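Local coordinates for probable branched-chain amino acid ABC transporter, amino acid binding protein (Thermus thermophilus, PDB 3LKB) that probably captures branched-chain amino acids such as valine and delivers them to an ABC transporter for import, at residues F11-T17 with V52-Y58; F67-V71 with L93-I99; E32-W37 with I271-R277. The protein carries 2 engineered substitutions. All coordinates share one frame; numbering follows the deposited sequence.

Contact 1 of 3, residues F11-T17 with V52-Y58; sequences FWSGAIT and VVRDDQY. With VAL (valine), chain C.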
loop_
_atom_site.group_PDB
_atom_site.type_symbol
_atom_site.label_atom_id
_atom_site.label_comp_id
_atom_site.label_asym_id
_atom_site.label_seq_id
_atom_site.Cartn_x
_atom_site.Cartn_y
_atom_site.Cartn_z
ATOM N N PHE A 11 -3.088 -1.141 -19.850
ATOM C CA PHE A 11 -2.754 -0.074 -18.937
ATOM C C PHE A 11 -3.833 0.108 -17.860
ATOM O O PHE A 11 -5.016 0.219 -18.145
ATOM C CB PHE A 11 -2.445 1.209 -19.731
ATOM C CG PHE A 11 -2.595 2.499 -18.947
ATOM C CD1 PHE A 11 -1.522 3.029 -18.219
ATOM C CD2 PHE A 11 -3.794 3.199 -18.961
ATOM C CE1 PHE A 11 -1.646 4.239 -17.529
ATOM C CE2 PHE A 11 -3.929 4.391 -18.293
ATOM C CZ PHE A 11 -2.833 4.916 -17.561
ATOM N N TRP A 12 -3.417 0.096 -16.603
ATOM C CA TRP A 12 -4.315 0.395 -15.494
ATOM C C TRP A 12 -3.689 1.514 -14.719
ATOM O O TRP A 12 -2.449 1.577 -14.578
ATOM C CB TRP A 12 -4.447 -0.831 -14.608
ATOM C CG TRP A 12 -5.245 -0.646 -13.350
ATOM C CD1 TRP A 12 -6.577 -0.729 -13.239
ATOM C CD2 TRP A 12 -4.743 -0.329 -12.023
ATOM N NE1 TRP A 12 -6.965 -0.505 -11.933
ATOM C CE2 TRP A 12 -5.864 -0.259 -11.166
ATOM C CE3 TRP A 12 -3.471 -0.067 -11.500
ATOM C CZ2 TRP A 12 -5.764 0.011 -9.809
ATOM C CZ3 TRP A 12 -3.357 0.219 -10.140
ATOM C CH2 TRP A 12 -4.508 0.238 -9.305
ATOM N N SER A 13 -4.524 2.432 -14.262
ATOM C CA SER A 13 -4.059 3.508 -13.364
ATOM C C SER A 13 -4.997 3.544 -12.173
ATOM O O SER A 13 -6.193 3.661 -12.350
ATOM C CB SER A 13 -4.058 4.867 -14.089
ATOM O OG SER A 13 -4.010 5.950 -13.180
ATOM N N GLY A 14 -4.462 3.423 -10.963
ATOM C CA GLY A 14 -5.273 3.404 -9.747
ATOM C C GLY A 14 -4.389 3.496 -8.521
ATOM O O GLY A 14 -3.175 3.758 -8.620
ATOM N N ALA A 15 -5.017 3.353 -7.356
ATOM C CA ALA A 15 -4.421 3.600 -6.062
ATOM C C ALA A 15 -3.792 2.336 -5.454
ATOM O O ALA A 15 -4.447 1.664 -4.628
ATOM C CB ALA A 15 -5.483 4.129 -5.117
ATOM N N ILE A 16 -2.545 2.039 -5.848
ATOM C CA ILE A 16 -1.743 0.980 -5.237
ATOM C C ILE A 16 -1.388 1.466 -3.815
ATOM O O ILE A 16 -1.292 0.664 -2.862
ATOM C CB ILE A 16 -0.472 0.665 -6.106
ATOM C CG1 ILE A 16 -0.839 -0.094 -7.377
ATOM C CG2 ILE A 16 0.445 -0.294 -5.415
ATOM C CD1 ILE A 16 -0.001 0.324 -8.571
ATOM N N THR A 17 -1.241 2.795 -3.661
ATOM C CA THR A 17 -1.068 3.378 -2.344
ATOM C C THR A 17 -1.952 4.572 -2.243
ATOM O O THR A 17 -2.613 4.903 -3.220
ATOM C CB THR A 17 0.391 3.749 -2.054
ATOM O OG1 THR A 17 0.817 4.852 -2.897
ATOM C CG2 THR A 17 1.277 2.498 -2.267
ATOM N N VAL A 52 1.274 -2.193 -18.130
ATOM C CA VAL A 52 1.580 -0.959 -17.485
ATOM C C VAL A 52 0.568 -0.672 -16.377
ATOM O O VAL A 52 -0.621 -0.441 -16.633
ATOM C CB VAL A 52 1.694 0.170 -18.479
ATOM C CG1 VAL A 52 1.971 1.457 -17.752
ATOM C CG2 VAL A 52 2.802 -0.171 -19.512
ATOM N N VAL A 53 1.071 -0.722 -15.142
ATOM C CA VAL A 53 0.284 -0.569 -13.933
ATOM C C VAL A 53 0.809 0.629 -13.166
ATOM O O VAL A 53 1.904 0.555 -12.603
ATOM C CB VAL A 53 0.406 -1.830 -13.062
ATOM C CG1 VAL A 53 -0.003 -1.530 -11.640
ATOM C CG2 VAL A 53 -0.452 -2.956 -13.656
ATOM N N ARG A 54 0.042 1.726 -13.159
ATOM C CA ARG A 54 0.486 2.990 -12.533
ATOM C C ARG A 54 -0.276 3.247 -11.237
ATOM O O ARG A 54 -1.504 3.078 -11.157
ATOM C CB ARG A 54 0.251 4.192 -13.475
ATOM C CG ARG A 54 0.769 4.003 -14.908
ATOM C CD ARG A 54 1.946 4.888 -15.212
ATOM N NE ARG A 54 3.212 4.177 -15.195
ATOM C CZ ARG A 54 4.116 4.199 -16.183
ATOM N NH1 ARG A 54 3.895 4.890 -17.299
ATOM N NH2 ARG A 54 5.260 3.544 -16.033
ATOM N N ASP A 55 0.459 3.641 -10.220
ATOM C CA ASP A 55 -0.091 4.091 -9.002
ATOM C C ASP A 55 -0.343 5.589 -9.095
ATOM O O ASP A 55 0.602 6.365 -9.028
ATOM C CB ASP A 55 0.938 3.838 -7.903
ATOM C CG ASP A 55 0.449 4.287 -6.510
ATOM O OD1 ASP A 55 -0.774 4.459 -6.266
ATOM O OD2 ASP A 55 1.316 4.463 -5.642
ATOM N N ASP A 56 -1.616 5.989 -9.223
ATOM C CA ASP A 56 -1.995 7.391 -9.188
ATOM C C ASP A 56 -2.338 7.905 -7.805
ATOM O O ASP A 56 -2.668 9.075 -7.673
ATOM C CB ASP A 56 -3.181 7.671 -10.119
ATOM C CG ASP A 56 -4.457 6.849 -9.757
ATOM O OD1 ASP A 56 -4.712 6.560 -8.551
ATOM O OD2 ASP A 56 -5.208 6.503 -10.716
ATOM N N GLN A 57 -2.300 7.028 -6.796
ATOM C CA GLN A 57 -2.632 7.365 -5.397
ATOM C C GLN A 57 -3.962 8.112 -5.202
ATOM O O GLN A 57 -4.114 8.900 -4.267
ATOM C CB GLN A 57 -1.484 8.137 -4.757
ATOM C CG GLN A 57 -0.181 7.316 -4.786
ATOM C CD GLN A 57 0.927 7.921 -4.000
ATOM O OE1 GLN A 57 1.295 9.074 -4.226
ATOM N NE2 GLN A 57 1.481 7.150 -3.053
ATOM N N TYR A 58 -4.924 7.837 -6.077
ATOM C CA TYR A 58 -6.249 8.433 -5.970
ATOM C C TYR A 58 -6.197 9.916 -6.265
ATOM O O TYR A 58 -7.039 10.641 -5.805
ATOM C CB TYR A 58 -6.835 8.243 -4.550
ATOM C CG TYR A 58 -8.314 7.959 -4.549
ATOM C CD1 TYR A 58 -8.815 6.882 -5.261
ATOM C CD2 TYR A 58 -9.218 8.776 -3.865
ATOM C CE1 TYR A 58 -10.158 6.620 -5.289
ATOM C CE2 TYR A 58 -10.593 8.515 -3.894
ATOM C CZ TYR A 58 -11.041 7.423 -4.597
ATOM O OH TYR A 58 -12.352 7.110 -4.647
HETATM N N VAL C . -12.665 2.961 -4.488
HETATM C CA VAL C . -13.499 2.936 -5.752
HETATM C C VAL C . -12.742 2.571 -6.982
HETATM O O VAL C . -12.772 1.392 -7.259
HETATM C CB VAL C . -14.154 4.260 -6.074
HETATM C CG1 VAL C . -13.188 5.287 -6.416
HETATM C CG2 VAL C . -15.007 4.061 -7.164
#
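Val53 CG1 is the apolar centre, 3.6 Å from Ile16 CD1 and also against Trp12 CE3; Trp12 and Val53 share one face of the parallel pair, and Ile16 comes from the loop beyond. Strand 6-14, helix 21-41 and strand 47-55 form the beta-alpha-beta unit that opens this periplasmic binding protein domain, and the contact spans the C-terminal ends of both strands. On the other face Phe11, its CG anti to the backbone N (chi1 158°), sets CE1 3.6 Å from Arg54 CG and turns its edge to Val52 CG1. The Arg54 guanidinium bends away to a salt bridge with Glu69 on helix 60-72. Within the sheet, the parallel pairing runs from Trp12 N to Val52 O through Arg54 N to Trp12 O and Gly14 N to Arg54 O. Gly14, over whose N one face of the Trp12 ring lies, has no space for a CB, which would run into that ring. Past the strands, two aspartates tie the loops together. Asp56 OD2 accepts from Ser13 OG at 2.8 Å and also bonds Thr63, while OD1 closes an Asx turn by accepting from Tyr58 N; Tyr58 belongs to the valine pocket. Asp55 OD1 closes a second Asx turn with Gln57 N and takes Thr17 N from the opposite face of its carboxylate plane; OD2 offers its syn lone pair to Thr17 OG1 at 2.8 Å.

Contact 2 of 3, residues F67-V71 with L93-I99; sequences FEEAV and LIQELRI
Phe67 reaches from helix 60-72 toward the last turns of helix 84-97, and its ring makes most of the contacts. With CG anti to the backbone N (chi1 180°), the ring stands off its own helix and enters between Leu93 and Ile99. Ile99 comes from the opposite direction and places CD1 in the plane of the ring, at its edge, 3.9 Å from Phe67 CE1. Leu93 instead slides past the phenylalanine the other way, bringing CD2 to 4.0 Å from Phe67 CE2, also near the ring plane. At the far end of the ring, Phe67 CZ lies 4.3 Å from Ile94 CG1, which is set obliquely to the ring. Phe79 of strand 79-81 stacks on the Phe67 ring and also touches Ile94 and Ile99, so the aromatic side chain is wedged between helix and strand.

The two helices are successive ones of the alternating beta/alpha domain, joined through strand 79-81, and their short segments run nearly parallel, 12° apart. Their axes stay 12.9 Å from each other, a spacing bridged by bulky apolar side chains while the backbones remain apart. Helix 84-97 finishes in a Schellman motif: Arg98 takes positive phi, and the chain turns so that Ile99, beyond the helix, faces helix 60-72 again.

One turn beyond Phe67, Val71 and Leu97 meet tip to tip: the rotation that sets Val71 CG2 anti to the backbone N (chi1 44°) points that methyl at Leu97 CD2, 4.1 Å away. Toward the solvent side, the carboxylate of Glu68 passes near Leu93, Glu68 OE2 standing 4.3 Å from Leu93 CD2; its polar partner is Gln64 NE2, which makes a weak hydrogen bond to OE2.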
loop_
_atom_site.group_PDB
_atom_site.type_symbol
_atom_site.label_atom_id
_atom_site.label_comp_id
_atom_site.label_asym_id
_atom_site.label_seq_id
_atom_site.Cartn_x
_atom_site.Cartn_y
_atom_site.Cartn_z
ATOM N N PHE A 67 -3.077 8.696 -18.212
ATOM C CA PHE A 67 -3.942 8.345 -19.297
ATOM C C PHE A 67 -3.517 8.997 -20.596
ATOM O O PHE A 67 -3.531 8.344 -21.658
ATOM C CB PHE A 67 -5.355 8.786 -18.960
ATOM C CG PHE A 67 -6.358 8.474 -20.023
ATOM C CD1 PHE A 67 -6.552 7.156 -20.471
ATOM C CD2 PHE A 67 -7.113 9.483 -20.562
ATOM C CE1 PHE A 67 -7.481 6.866 -21.439
ATOM C CE2 PHE A 67 -8.078 9.203 -21.544
ATOM C CZ PHE A 67 -8.272 7.903 -21.987
ATOM N N GLU A 68 -3.143 10.277 -20.522
ATOM C CA GLU A 68 -2.690 10.992 -21.724
ATOM C C GLU A 68 -1.425 10.377 -22.296
ATOM O O GLU A 68 -1.370 10.157 -23.499
ATOM C CB GLU A 68 -2.538 12.487 -21.516
ATOM C CG GLU A 68 -3.886 13.171 -21.459
ATOM C CD GLU A 68 -3.837 14.574 -20.850
ATOM O OE1 GLU A 68 -2.837 14.951 -20.155
ATOM O OE2 GLU A 68 -4.835 15.301 -21.061
ATOM N N GLU A 69 -0.461 10.069 -21.418
ATOM C CA GLU A 69 0.764 9.368 -21.788
ATOM C C GLU A 69 0.404 8.050 -22.421
ATOM O O GLU A 69 0.890 7.761 -23.512
ATOM C CB GLU A 69 1.696 9.125 -20.597
ATOM C CG GLU A 69 2.723 7.974 -20.823
ATOM C CD GLU A 69 3.297 7.373 -19.512
ATOM O OE1 GLU A 69 2.505 6.845 -18.671
ATOM O OE2 GLU A 69 4.533 7.411 -19.345
ATOM N N ALA A 70 -0.459 7.280 -21.763
ATOM C CA ALA A 70 -0.858 5.979 -22.268
ATOM C C ALA A 70 -1.616 6.045 -23.609
ATOM O O ALA A 70 -1.551 5.093 -24.365
ATOM C CB ALA A 70 -1.671 5.215 -21.228
ATOM N N VAL A 71 -2.348 7.120 -23.894
ATOM C CA VAL A 71 -3.032 7.157 -25.179
ATOM C C VAL A 71 -2.016 7.547 -26.267
ATOM O O VAL A 71 -1.935 6.887 -27.337
ATOM C CB VAL A 71 -4.376 8.040 -25.197
ATOM C CG1 VAL A 71 -4.189 9.363 -24.472
ATOM C CG2 VAL A 71 -4.820 8.340 -26.616
ATOM N N LEU A 93 -13.301 13.129 -22.367
ATOM C CA LEU A 93 -12.141 12.751 -23.147
ATOM C C LEU A 93 -12.238 11.282 -23.614
ATOM O O LEU A 93 -11.874 10.955 -24.757
ATOM C CB LEU A 93 -10.900 12.995 -22.315
ATOM C CG LEU A 93 -9.526 12.806 -22.937
ATOM C CD1 LEU A 93 -9.385 13.688 -24.190
ATOM C CD2 LEU A 93 -8.517 13.212 -21.843
ATOM N N ILE A 94 -12.743 10.407 -22.745
ATOM C CA ILE A 94 -12.938 9.006 -23.141
ATOM C C ILE A 94 -13.862 8.888 -24.360
ATOM O O ILE A 94 -13.560 8.203 -25.313
ATOM C CB ILE A 94 -13.479 8.140 -21.969
ATOM C CG1 ILE A 94 -12.449 8.120 -20.815
ATOM C CG2 ILE A 94 -13.842 6.727 -22.469
ATOM C CD1 ILE A 94 -12.780 7.306 -19.644
ATOM N N GLN A 95 -15.014 9.533 -24.250
ATOM C CA GLN A 95 -15.972 9.715 -25.320
ATOM C C GLN A 95 -15.314 10.287 -26.588
ATOM O O GLN A 95 -15.525 9.745 -27.690
ATOM C CB GLN A 95 -17.120 10.622 -24.828
ATOM C CG GLN A 95 -18.293 10.808 -25.818
ATOM C CD GLN A 95 -19.133 9.543 -25.985
ATOM O OE1 GLN A 95 -19.216 8.690 -25.065
ATOM N NE2 GLN A 95 -19.751 9.398 -27.173
ATOM N N GLU A 96 -14.525 11.358 -26.453
ATOM C CA GLU A 96 -13.934 12.024 -27.656
ATOM C C GLU A 96 -13.010 11.088 -28.388
ATOM O O GLU A 96 -13.101 10.930 -29.578
ATOM C CB GLU A 96 -13.174 13.316 -27.291
ATOM C CG GLU A 96 -12.327 13.934 -28.457
ATOM C CD GLU A 96 -11.507 15.171 -28.039
ATOM O OE1 GLU A 96 -12.026 16.034 -27.278
ATOM O OE2 GLU A 96 -10.320 15.272 -28.469
ATOM N N LEU A 97 -12.155 10.399 -27.660
ATOM C CA LEU A 97 -11.264 9.498 -28.351
ATOM C C LEU A 97 -11.759 8.067 -28.489
ATOM O O LEU A 97 -11.026 7.218 -28.973
ATOM C CB LEU A 97 -9.846 9.584 -27.758
ATOM C CG LEU A 97 -9.675 9.414 -26.273
ATOM C CD1 LEU A 97 -9.575 7.944 -26.050
ATOM C CD2 LEU A 97 -8.406 10.107 -25.786
ATOM N N ARG A 98 -13.003 7.809 -28.077
ATOM C CA ARG A 98 -13.625 6.504 -28.272
ATOM C C ARG A 98 -12.797 5.314 -27.749
ATOM O O ARG A 98 -12.672 4.303 -28.422
ATOM C CB ARG A 98 -13.913 6.265 -29.766
ATOM C CG ARG A 98 -14.630 7.384 -30.484
ATOM C CD ARG A 98 -14.799 7.060 -31.943
ATOM N NE ARG A 98 -15.359 8.185 -32.695
ATOM C CZ ARG A 98 -16.668 8.405 -32.903
ATOM N NH1 ARG A 98 -17.606 7.597 -32.400
ATOM N NH2 ARG A 98 -17.060 9.457 -33.616
ATOM N N ILE A 99 -12.189 5.413 -26.577
ATOM C CA ILE A 99 -11.590 4.177 -26.065
ATOM C C ILE A 99 -12.380 3.481 -24.964
ATOM O O ILE A 99 -12.618 4.063 -23.906
ATOM C CB ILE A 99 -10.069 4.264 -25.728
ATOM C CG1 ILE A 99 -9.833 4.691 -24.310
ATOM C CG2 ILE A 99 -9.222 5.118 -26.773
ATOM C CD1 ILE A 99 -8.619 3.941 -23.801
#

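Contact 3 of 3, residues E32-W37 with I271-R277; sequences EDYCKW and IGRKYGR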
loop_
_atom_site.group_PDB
_atom_site.type_symbol
_atom_site.label_atom_id
_atom_site.label_comp_id
_atom_site.label_asym_id
_atom_site.label_seq_id
_atom_site.Cartn_x
_atom_site.Cartn_y
_atom_site.Cartn_z
ATOM N N GLU A 32 -1.768 -6.877 -13.173
ATOM C CA GLU A 32 -0.412 -7.155 -13.564
ATOM C C GLU A 32 -0.233 -8.657 -13.695
ATOM O O GLU A 32 0.336 -9.119 -14.667
ATOM C CB GLU A 32 0.566 -6.610 -12.545
ATOM C CG GLU A 32 1.992 -6.770 -13.005
ATOM C CD GLU A 32 2.996 -5.985 -12.162
ATOM O OE1 GLU A 32 2.702 -4.819 -11.754
ATOM O OE2 GLU A 32 4.094 -6.550 -11.923
ATOM N N ASP A 33 -0.745 -9.410 -12.720
ATOM C CA ASP A 33 -0.616 -10.868 -12.737
ATOM C C ASP A 33 -1.297 -11.569 -13.923
ATOM O O ASP A 33 -0.701 -12.446 -14.562
ATOM C CB ASP A 33 -1.070 -11.483 -11.400
ATOM C CG ASP A 33 -0.098 -11.162 -10.294
ATOM O OD1 ASP A 33 0.947 -10.576 -10.651
ATOM O OD2 ASP A 33 -0.365 -11.441 -9.102
ATOM N N TYR A 34 -2.509 -11.160 -14.179
ATOM C CA TYR A 34 -3.279 -11.756 -15.253
ATOM C C TYR A 34 -2.619 -11.485 -16.601
ATOM O O TYR A 34 -2.537 -12.366 -17.468
ATOM C CB TYR A 34 -4.678 -11.176 -15.235
ATOM C CG TYR A 34 -5.560 -12.012 -16.104
ATOM C CD1 TYR A 34 -6.011 -13.205 -15.621
ATOM C CD2 TYR A 34 -5.866 -11.572 -17.376
ATOM C CE1 TYR A 34 -6.781 -14.015 -16.410
ATOM C CE2 TYR A 34 -6.629 -12.385 -18.181
ATOM C CZ TYR A 34 -7.071 -13.590 -17.696
ATOM O OH TYR A 34 -7.809 -14.402 -18.506
ATOM N N CYS A 35 -2.158 -10.237 -16.762
ATOM C CA CYS A 35 -1.504 -9.841 -17.984
ATOM C C CYS A 35 -0.243 -10.668 -18.192
ATOM O O CYS A 35 0.110 -11.026 -19.327
ATOM C CB CYS A 35 -1.161 -8.365 -17.949
ATOM S SG CYS A 35 -0.591 -7.689 -19.540
ATOM N N LYS A 36 0.405 -10.978 -17.058
ATOM C CA LYS A 36 1.615 -11.787 -17.016
ATOM C C LYS A 36 1.297 -13.200 -17.450
ATOM O O LYS A 36 1.998 -13.805 -18.260
ATOM C CB LYS A 36 2.150 -11.813 -15.589
ATOM C CG LYS A 36 3.658 -11.969 -15.505
ATOM C CD LYS A 36 4.290 -10.908 -14.621
ATOM C CE LYS A 36 4.321 -9.560 -15.317
ATOM N NZ LYS A 36 5.003 -8.525 -14.482
ATOM N N TRP A 37 0.204 -13.751 -16.872
ATOM C CA TRP A 37 -0.346 -15.053 -17.250
ATOM C C TRP A 37 -0.822 -15.122 -18.724
ATOM O O TRP A 37 -0.593 -16.105 -19.389
ATOM C CB TRP A 37 -1.475 -15.467 -16.288
ATOM C CG TRP A 37 -1.873 -16.920 -16.335
ATOM C CD1 TRP A 37 -1.227 -17.979 -15.724
ATOM C CD2 TRP A 37 -3.033 -17.473 -16.948
ATOM N NE1 TRP A 37 -1.915 -19.160 -15.941
ATOM C CE2 TRP A 37 -3.021 -18.874 -16.701
ATOM C CE3 TRP A 37 -4.077 -16.930 -17.698
ATOM C CZ2 TRP A 37 -4.003 -19.737 -17.204
ATOM C CZ3 TRP A 37 -5.087 -17.803 -18.196
ATOM C CH2 TRP A 37 -5.034 -19.189 -17.947
ATOM N N ILE A 271 -2.790 -18.499 -10.254
ATOM C CA ILE A 271 -1.993 -17.358 -10.701
ATOM C C ILE A 271 -1.335 -16.668 -9.501
ATOM O O ILE A 271 -0.139 -16.333 -9.492
ATOM C CB ILE A 271 -2.855 -16.394 -11.549
ATOM C CG1 ILE A 271 -3.165 -17.033 -12.926
ATOM C CG2 ILE A 271 -2.190 -15.045 -11.684
ATOM C CD1 ILE A 271 -4.111 -16.188 -13.809
ATOM N N GLY A 272 -2.113 -16.498 -8.446
ATOM C CA GLY A 272 -1.558 -15.876 -7.258
ATOM C C GLY A 272 -0.355 -16.620 -6.709
ATOM O O GLY A 272 0.618 -16.007 -6.346
ATOM N N ARG A 273 -0.424 -17.938 -6.619
ATOM C CA ARG A 273 0.700 -18.667 -6.065
ATOM C C ARG A 273 1.877 -18.608 -7.018
ATOM O O ARG A 273 3.020 -18.313 -6.610
ATOM C CB ARG A 273 0.320 -20.091 -5.624
ATOM C CG ARG A 273 0.019 -21.114 -6.708
ATOM C CD ARG A 273 1.297 -21.884 -7.238
ATOM N NE ARG A 273 2.127 -22.487 -6.171
ATOM C CZ ARG A 273 1.995 -23.730 -5.687
ATOM N NH1 ARG A 273 1.055 -24.559 -6.152
ATOM N NH2 ARG A 273 2.818 -24.150 -4.724
ATOM N N LYS A 274 1.571 -18.760 -8.302
ATOM C CA LYS A 274 2.580 -18.735 -9.322
ATOM C C LYS A 274 3.516 -17.575 -9.127
ATOM O O LYS A 274 4.713 -17.795 -9.167
ATOM C CB LYS A 274 1.957 -18.700 -10.716
ATOM C CG LYS A 274 2.991 -18.734 -11.858
ATOM C CD LYS A 274 2.625 -19.742 -12.987
ATOM C CE LYS A 274 3.535 -19.572 -14.223
ATOM N NZ LYS A 274 5.034 -19.497 -13.916
ATOM N N TYR A 275 3.000 -16.359 -8.921
ATOM C CA TYR A 275 3.859 -15.164 -8.841
ATOM C C TYR A 275 4.162 -14.733 -7.397
ATOM O O TYR A 275 4.552 -13.584 -7.145
ATOM C CB TYR A 275 3.293 -13.978 -9.673
ATOM C CG TYR A 275 3.008 -14.345 -11.117
ATOM C CD1 TYR A 275 4.056 -14.765 -11.974
ATOM C CD2 TYR A 275 1.698 -14.324 -11.623
ATOM C CE1 TYR A 275 3.813 -15.156 -13.301
ATOM C CE2 TYR A 275 1.423 -14.686 -12.965
ATOM C CZ TYR A 275 2.492 -15.115 -13.800
ATOM O OH TYR A 275 2.267 -15.501 -15.092
ATOM N N GLY A 276 3.965 -15.662 -6.458
ATOM C CA GLY A 276 4.329 -15.477 -5.040
ATOM C C GLY A 276 3.595 -14.349 -4.317
ATOM O O GLY A 276 4.178 -13.676 -3.475
ATOM N N ARG A 277 2.322 -14.125 -4.643
ATOM C CA ARG A 277 1.563 -13.107 -3.925
ATOM C C ARG A 277 1.355 -13.560 -2.490
ATOM O O ARG A 277 1.291 -14.764 -2.228
ATOM C CB ARG A 277 0.209 -12.829 -4.606
ATOM C CG ARG A 277 0.356 -12.197 -5.979
ATOM C CD ARG A 277 1.091 -10.902 -5.859
ATOM N NE ARG A 277 0.992 -10.188 -7.113
ATOM C CZ ARG A 277 1.455 -8.972 -7.350
ATOM N NH1 ARG A 277 2.072 -8.256 -6.392
ATOM N NH2 ARG A 277 1.286 -8.471 -8.568
#
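Arg277 grips Asp33 side-on through two nitrogens. NE gives a nearly straight bond (176°) to the syn lone pair of Asp33 OD2 at 2.7 Å, in the guanidinium plane, whereas NH2 reaches Asp33 OD1 at 3.0 Å from above the carboxylate plane. Asp33 OD2 also bonds Tyr287 OH of helix 285-308, and Arg277 NH1 bonds Gln57 OE1 of the second subunit. A Schellman motif ending helix 263-274, with Gly276 at positive phi, turns Arg277 back toward helix 21-41. A leucine in place of Arg277 would probably leave the buried carboxylate of Asp33 without its counter-charge and Gln57 of the second subunit without this donor. Beside the ion pair, Ile271 CD1 makes a CH-pi contact over the Trp37 five-membered ring, 3.7 Å from its centroid, while its CG2 packs on Asp33 CB. Lys36 crosses the Tyr275 ring obliquely, CD over one face, and bends on to bring NZ to Glu32 OE2, a salt bridge whose hydrogen bond is weak. The chemistry implies that an ion pair with a buried carboxylate ties helix 21-41 to the turn after helix 263-274, its guanidinium also hydrogen-bonded across the subunit interface.

How the contacts relate
Contact 1 is the centre of the set: its strands carry contact 2 on one side and contact 3 on the other. Toward 67-71, about 16 Å between centres, Arg54 NH1 lies 2.8 Å from Glu69 OE1 in their salt bridge, and Phe11 CG packs on Ala70 CB. Toward 32-37, about 17 Å between centres, Val53 CG2 meets Glu32 CB at 4.0 Å. Contacts 2 and 3 do not touch, their nearest atoms being about 13 Å apart. Contact 1 supplies Tyr58 to the valine pocket, whereas the Ile94 side chain of contact 2 stays about 13 Å from the ligand. Both contact 1 and contact 3 lie at the interface with the second subunit.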